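PDB 4G29: secreted effector protein sseI from Salmonella enterica subsp. enterica serovar Typhimurium, which is a secreted virulence factor whose catalytic domain has a papain-like fold of the cysteine protease superfamily, and probably acts as a cysteine hydrolase inside host cells. Local coordinates for residues Asp91-His99 with Gly111-Trp120. Residues are numbered along the deposited sequence; the frame is centred on the assembly and turned at random.
Sequences DYVFDVSAH and GPLILSADEW
W120 meets D95 through its indole nitrogen and V93 through one ring face. W120 NE1 donates to D95 OD2 at 2.9 Å, nearly straight at 166°. The carboxylate oxygen lies close to the indole plane and is met on its anti side; the two planes are 45° apart. CG of D95 stands anti to its backbone N (chi1 -176°), which carries the carboxylate across to the indole. V93 CG1 sits 3.6 Å from the centroid of the five-membered ring of W120, a CH-pi contact. V93 CG2 packs against A117. The two strands, 91-95 and 113-116, run antiparallel. Four backbone bonds join them in two pairs, V93 with L115 and D95 with L113. On the other face of the sheet, I114 CG2 lies over the centre of the F94 ring, 3.6 Å from its centroid; V49 and M53 of helix 42-55 also touch F94.

This buried middle gives way to partly exposed ends. At one, P112 CD rests off-centre over the H99 ring, 4.0 Å from its centroid. At the other, A117 N donates a hydrogen bond to D91 O, and the D91 carboxylate forms a salt bridge with R62. There S116 and E119 form a capping box that starts the helix.

The Y124 hydroxyl is also hydrogen-bonded to D95 OD2, while OD1 is hydrogen-bonded to H80 NE2. W120 thus helps fix the carboxylate's rotation. With C42, the arrangement is consistent with a Cys-His-Asp catalytic triad of the papain-like fold.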
ATOM      1  N   ASP A  91      -3.598  -9.735  10.610  1.00 26.84           N
ATOM      2  CA  ASP A  91      -3.791  -8.891   9.417  1.00 23.94           C
ATOM      3  C   ASP A  91      -2.801  -9.248   8.312  1.00 22.78           C
ATOM      4  O   ASP A  91      -1.623  -9.476   8.568  1.00 24.89           O
ATOM      5  CB  ASP A  91      -3.632  -7.429   9.791  1.00 24.77           C
ATOM      6  CG  ASP A  91      -4.900  -6.826  10.449  1.00 27.47           C
ATOM      7  OD1 ASP A  91      -5.954  -7.495  10.476  1.00 28.85           O
ATOM      8  OD2 ASP A  91      -4.836  -5.652  10.937  1.00 30.21           O
ATOM      9  N   TYR A  92      -3.311  -9.290   7.076  1.00 20.60           N
ATOM     10  CA  TYR A  92      -2.508  -9.401   5.857  1.00 19.65           C
ATOM     11  C   TYR A  92      -2.794  -8.218   4.911  1.00 19.12           C
ATOM     12  O   TYR A  92      -3.906  -7.704   4.860  1.00 19.20           O
ATOM     13  CB  TYR A  92      -2.837 -10.752   5.185  1.00 21.07           C
ATOM     14  CG  TYR A  92      -2.436 -11.891   6.078  1.00 20.88           C
ATOM     15  CD1 TYR A  92      -1.137 -12.395   6.065  1.00 24.96           C
ATOM     16  CD2 TYR A  92      -3.318 -12.374   7.027  1.00 26.89           C
ATOM     17  CE1 TYR A  92      -0.778 -13.434   6.903  1.00 26.46           C
ATOM     18  CE2 TYR A  92      -2.966 -13.374   7.866  1.00 26.12           C
ATOM     19  CZ  TYR A  92      -1.684 -13.902   7.805  1.00 27.55           C
ATOM     20  OH  TYR A  92      -1.295 -14.932   8.652  1.00 34.25           O
ATOM     21  N   VAL A  93      -1.767  -7.807   4.199  1.00 19.48           N
ATOM     22  CA  VAL A  93      -1.845  -6.721   3.250  1.00 18.96           C
ATOM     23  C   VAL A  93      -1.618  -7.319   1.871  1.00 17.76           C
ATOM     24  O   VAL A  93      -0.602  -7.950   1.626  1.00 20.45           O
ATOM     25  CB  VAL A  93      -0.830  -5.633   3.524  1.00 18.25           C
ATOM     26  CG1 VAL A  93      -1.044  -4.453   2.574  1.00 19.05           C
ATOM     27  CG2 VAL A  93      -0.951  -5.147   4.996  1.00 19.17           C
ATOM     28  N   PHE A  94      -2.608  -7.145   1.006  1.00 18.34           N
ATOM     29  CA  PHE A  94      -2.487  -7.395  -0.425  1.00 18.06           C
ATOM     30  C   PHE A  94      -2.117  -6.067  -1.083  1.00 17.92           C
ATOM     31  O   PHE A  94      -2.898  -5.076  -1.070  1.00 17.57           O
ATOM     32  CB  PHE A  94      -3.799  -7.940  -0.976  1.00 17.68           C
ATOM     33  CG  PHE A  94      -4.052  -9.404  -0.711  1.00 20.86           C
ATOM     34  CD1 PHE A  94      -4.216  -9.900   0.578  1.00 23.31           C
ATOM     35  CD2 PHE A  94      -4.304 -10.264  -1.791  1.00 25.27           C
ATOM     36  CE1 PHE A  94      -4.514 -11.273   0.804  1.00 28.03           C
ATOM     37  CE2 PHE A  94      -4.622 -11.559  -1.594  1.00 23.82           C
ATOM     38  CZ  PHE A  94      -4.701 -12.102  -0.286  1.00 28.55           C
ATOM     39  N   ASP A  95      -0.925  -6.028  -1.656  1.00 17.89           N
ATOM     40  CA  ASP A  95      -0.419  -4.833  -2.304  1.00 17.62           C
ATOM     41  C   ASP A  95       0.190  -5.250  -3.628  1.00 17.16           C
ATOM     42  O   ASP A  95       1.414  -5.258  -3.804  1.00 17.64           O
ATOM     43  CB  ASP A  95       0.603  -4.158  -1.371  1.00 18.42           C
ATOM     44  CG  ASP A  95       1.138  -2.820  -1.893  1.00 19.90           C
ATOM     45  OD1 ASP A  95       0.734  -2.381  -2.977  1.00 18.29           O
ATOM     46  OD2 ASP A  95       1.987  -2.227  -1.167  1.00 18.64           O
ATOM     47  N   VAL A  96      -0.697  -5.630  -4.536  1.00 17.98           N
ATOM     48  CA  VAL A  96      -0.319  -6.234  -5.800  1.00 18.27           C
ATOM     49  C   VAL A  96       0.194  -5.238  -6.868  1.00 20.01           C
ATOM     50  O   VAL A  96       0.574  -5.663  -7.943  1.00 21.19           O
ATOM     51  CB  VAL A  96      -1.406  -7.175  -6.373  1.00 20.24           C
ATOM     52  CG1 VAL A  96      -1.868  -8.241  -5.324  1.00 21.49           C
ATOM     53  CG2 VAL A  96      -2.632  -6.417  -6.859  1.00 18.27           C
ATOM     54  N   SER A  97       0.223  -3.946  -6.553  1.00 18.12           N
ATOM     55  CA  SER A  97       0.817  -2.946  -7.433  1.00 19.98           C
ATOM     56  C   SER A  97       2.006  -2.208  -6.809  1.00 18.75           C
ATOM     57  O   SER A  97       2.418  -1.163  -7.321  1.00 18.59           O
ATOM     58  CB  SER A  97      -0.226  -1.967  -7.921  1.00 19.43           C
ATOM     59  OG  SER A  97      -0.753  -1.158  -6.902  1.00 22.66           O
ATOM     60  N   ALA A  98       2.590  -2.762  -5.744  1.00 19.85           N
ATOM     61  CA  ALA A  98       3.712  -2.127  -5.020  1.00 18.67           C
ATOM     62  C   ALA A  98       4.867  -1.837  -5.969  1.00 20.38           C
ATOM     63  O   ALA A  98       5.578  -0.833  -5.859  1.00 21.83           O
ATOM     64  CB  ALA A  98       4.213  -3.078  -3.844  1.00 18.81           C
ATOM     65  N   HIS A  99       5.072  -2.768  -6.875  1.00 20.39           N
ATOM     66  CA  HIS A  99       6.169  -2.683  -7.819  1.00 22.08           C
ATOM     67  C   HIS A  99       6.056  -1.563  -8.822  1.00 24.15           C
ATOM     68  O   HIS A  99       7.026  -1.361  -9.612  1.00 25.60           O
ATOM     69  CB  HIS A  99       6.453  -3.984  -8.549  1.00 24.05           C
ATOM     70  CG  HIS A  99       5.238  -4.579  -9.158  1.00 20.77           C
ATOM     71  ND1 HIS A  99       5.126  -4.853 -10.504  1.00 26.58           N
ATOM     72  CD2 HIS A  99       4.042  -4.847  -8.612  1.00 17.41           C
ATOM     73  CE1 HIS A  99       3.925  -5.377 -10.726  1.00 22.12           C
ATOM     74  NE2 HIS A  99       3.245  -5.358  -9.595  1.00 24.84           N
ATOM     75  N   GLY A 111       8.046  -6.741  -7.005  1.00 27.03           N
ATOM     76  CA  GLY A 111       6.911  -7.517  -7.453  1.00 25.93           C
ATOM     77  C   GLY A 111       5.697  -7.272  -6.604  1.00 24.52           C
ATOM     78  O   GLY A 111       5.780  -6.606  -5.558  1.00 22.80           O
ATOM     79  N   PRO A 112       4.564  -7.862  -6.990  1.00 24.77           N
ATOM     80  CA  PRO A 112       3.386  -7.753  -6.141  1.00 23.50           C
ATOM     81  C   PRO A 112       3.644  -8.348  -4.741  1.00 23.61           C
ATOM     82  O   PRO A 112       4.353  -9.359  -4.627  1.00 24.93           O
ATOM     83  CB  PRO A 112       2.358  -8.601  -6.871  1.00 24.67           C
ATOM     84  CG  PRO A 112       3.126  -9.415  -7.856  1.00 24.62           C
ATOM     85  CD  PRO A 112       4.306  -8.651  -8.204  1.00 25.47           C
ATOM     86  N   LEU A 113       3.079  -7.725  -3.718  1.00 22.08           N
ATOM     87  CA  LEU A 113       3.264  -8.179  -2.337  1.00 21.78           C
ATOM     88  C   LEU A 113       1.944  -8.730  -1.810  1.00 21.52           C
ATOM     89  O   LEU A 113       0.920  -8.126  -1.962  1.00 21.17           O
ATOM     90  CB  LEU A 113       3.661  -7.002  -1.430  1.00 21.29           C
ATOM     91  CG  LEU A 113       4.881  -6.193  -1.847  1.00 22.43           C
ATOM     92  CD1 LEU A 113       5.044  -4.978  -0.910  1.00 20.79           C
ATOM     93  CD2 LEU A 113       6.127  -7.083  -1.977  1.00 22.87           C
ATOM     94  N   ILE A 114       2.021  -9.885  -1.153  1.00 21.09           N
ATOM     95  CA  ILE A 114       0.934 -10.359  -0.274  1.00 21.00           C
ATOM     96  C   ILE A 114       1.663 -10.851   0.991  1.00 21.33           C
ATOM     97  O   ILE A 114       2.334 -11.900   0.981  1.00 23.00           O
ATOM     98  CB  ILE A 114       0.117 -11.481  -0.916  1.00 22.25           C
ATOM     99  CG1 ILE A 114      -0.469 -11.059  -2.266  1.00 21.44           C
ATOM    100  CG2 ILE A 114      -1.065 -11.948   0.049  1.00 24.53           C
ATOM    101  CD1 ILE A 114      -1.177 -12.201  -3.014  1.00 23.56           C
ATOM    102  N   LEU A 115       1.539 -10.082   2.064  1.00 21.51           N
ATOM    103  CA  LEU A 115       2.377 -10.215   3.223  1.00 22.42           C
ATOM    104  C   LEU A 115       1.586 -10.048   4.487  1.00 22.11           C
ATOM    105  O   LEU A 115       0.535  -9.453   4.467  1.00 22.53           O
ATOM    106  CB  LEU A 115       3.486  -9.167   3.239  1.00 22.05           C
ATOM    107  CG  LEU A 115       4.587  -9.249   2.159  1.00 23.16           C
ATOM    108  CD1 LEU A 115       5.448  -8.036   2.193  1.00 24.04           C
ATOM    109  CD2 LEU A 115       5.438 -10.520   2.439  1.00 26.33           C
ATOM    110  N   SER A 116       2.098 -10.519   5.625  1.00 21.94           N
ATOM    111  CA  SER A 116       1.464 -10.065   6.873  1.00 23.71           C
ATOM    112  C   SER A 116       1.632  -8.552   7.020  1.00 22.77           C
ATOM    113  O   SER A 116       2.487  -7.940   6.364  1.00 23.86           O
ATOM    114  CB  SER A 116       2.055 -10.741   8.101  1.00 26.02           C
ATOM    115  OG  SER A 116       3.331 -10.187   8.437  1.00 27.11           O
ATOM    116  N   ALA A 117       0.836  -7.928   7.882  1.00 24.28           N
ATOM    117  CA  ALA A 117       0.946  -6.478   8.040  1.00 23.43           C
ATOM    118  C   ALA A 117       2.344  -6.129   8.528  1.00 24.52           C
ATOM    119  O   ALA A 117       2.909  -5.143   8.105  1.00 23.53           O
ATOM    120  CB  ALA A 117      -0.078  -5.944   9.007  1.00 25.89           C
ATOM    121  N   ASP A 118       2.929  -6.925   9.422  1.00 26.70           N
ATOM    122  CA  ASP A 118       4.232  -6.571   9.929  1.00 27.25           C
ATOM    123  C   ASP A 118       5.285  -6.754   8.838  1.00 26.35           C
ATOM    124  O   ASP A 118       6.249  -5.974   8.802  1.00 27.08           O
ATOM    125  CB  ASP A 118       4.608  -7.411  11.149  1.00 29.52           C
ATOM    126  CG  ASP A 118       3.872  -6.984  12.421  1.00 32.87           C
ATOM    127  OD1 ASP A 118       3.132  -5.982  12.456  1.00 34.50           O
ATOM    128  OD2 ASP A 118       4.048  -7.670  13.421  1.00 37.38           O
ATOM    129  N   GLU A 119       5.126  -7.785   7.990  1.00 24.92           N
ATOM    130  CA  GLU A 119       6.082  -8.027   6.922  1.00 24.93           C
ATOM    131  C   GLU A 119       5.990  -6.920   5.904  1.00 23.90           C
ATOM    132  O   GLU A 119       7.010  -6.499   5.350  1.00 24.44           O
ATOM    133  CB  GLU A 119       5.864  -9.385   6.268  1.00 25.31           C
ATOM    134  CG  GLU A 119       6.208 -10.552   7.107  1.00 28.45           C
ATOM    135  CD  GLU A 119       5.681 -11.872   6.583  1.00 31.05           C
ATOM    136  OE1 GLU A 119       4.665 -11.926   5.864  1.00 26.84           O
ATOM    137  OE2 GLU A 119       6.297 -12.906   6.945  1.00 34.75           O
ATOM    138  N   TRP A 120       4.764  -6.423   5.664  1.00 21.86           N
ATOM    139  CA  TRP A 120       4.524  -5.352   4.696  1.00 21.95           C
ATOM    140  C   TRP A 120       5.274  -4.067   5.149  1.00 22.07           C
ATOM    141  O   TRP A 120       6.019  -3.431   4.394  1.00 22.38           O
ATOM    142  CB  TRP A 120       3.039  -5.127   4.519  1.00 20.20           C
ATOM    143  CG  TRP A 120       2.651  -4.033   3.516  1.00 17.72           C
ATOM    144  CD1 TRP A 120       2.479  -4.187   2.175  1.00 19.08           C
ATOM    145  CD2 TRP A 120       2.451  -2.648   3.798  1.00 19.52           C
ATOM    146  NE1 TRP A 120       2.171  -2.995   1.592  1.00 18.70           N
ATOM    147  CE2 TRP A 120       2.127  -2.022   2.579  1.00 15.85           C
ATOM    148  CE3 TRP A 120       2.476  -1.865   4.968  1.00 20.23           C
ATOM    149  CZ2 TRP A 120       1.853  -0.716   2.492  1.00 18.82           C
ATOM    150  CZ3 TRP A 120       2.217  -0.522   4.858  1.00 19.86           C
ATOM    151  CH2 TRP A 120       1.900   0.040   3.632  1.00 22.16           C
TER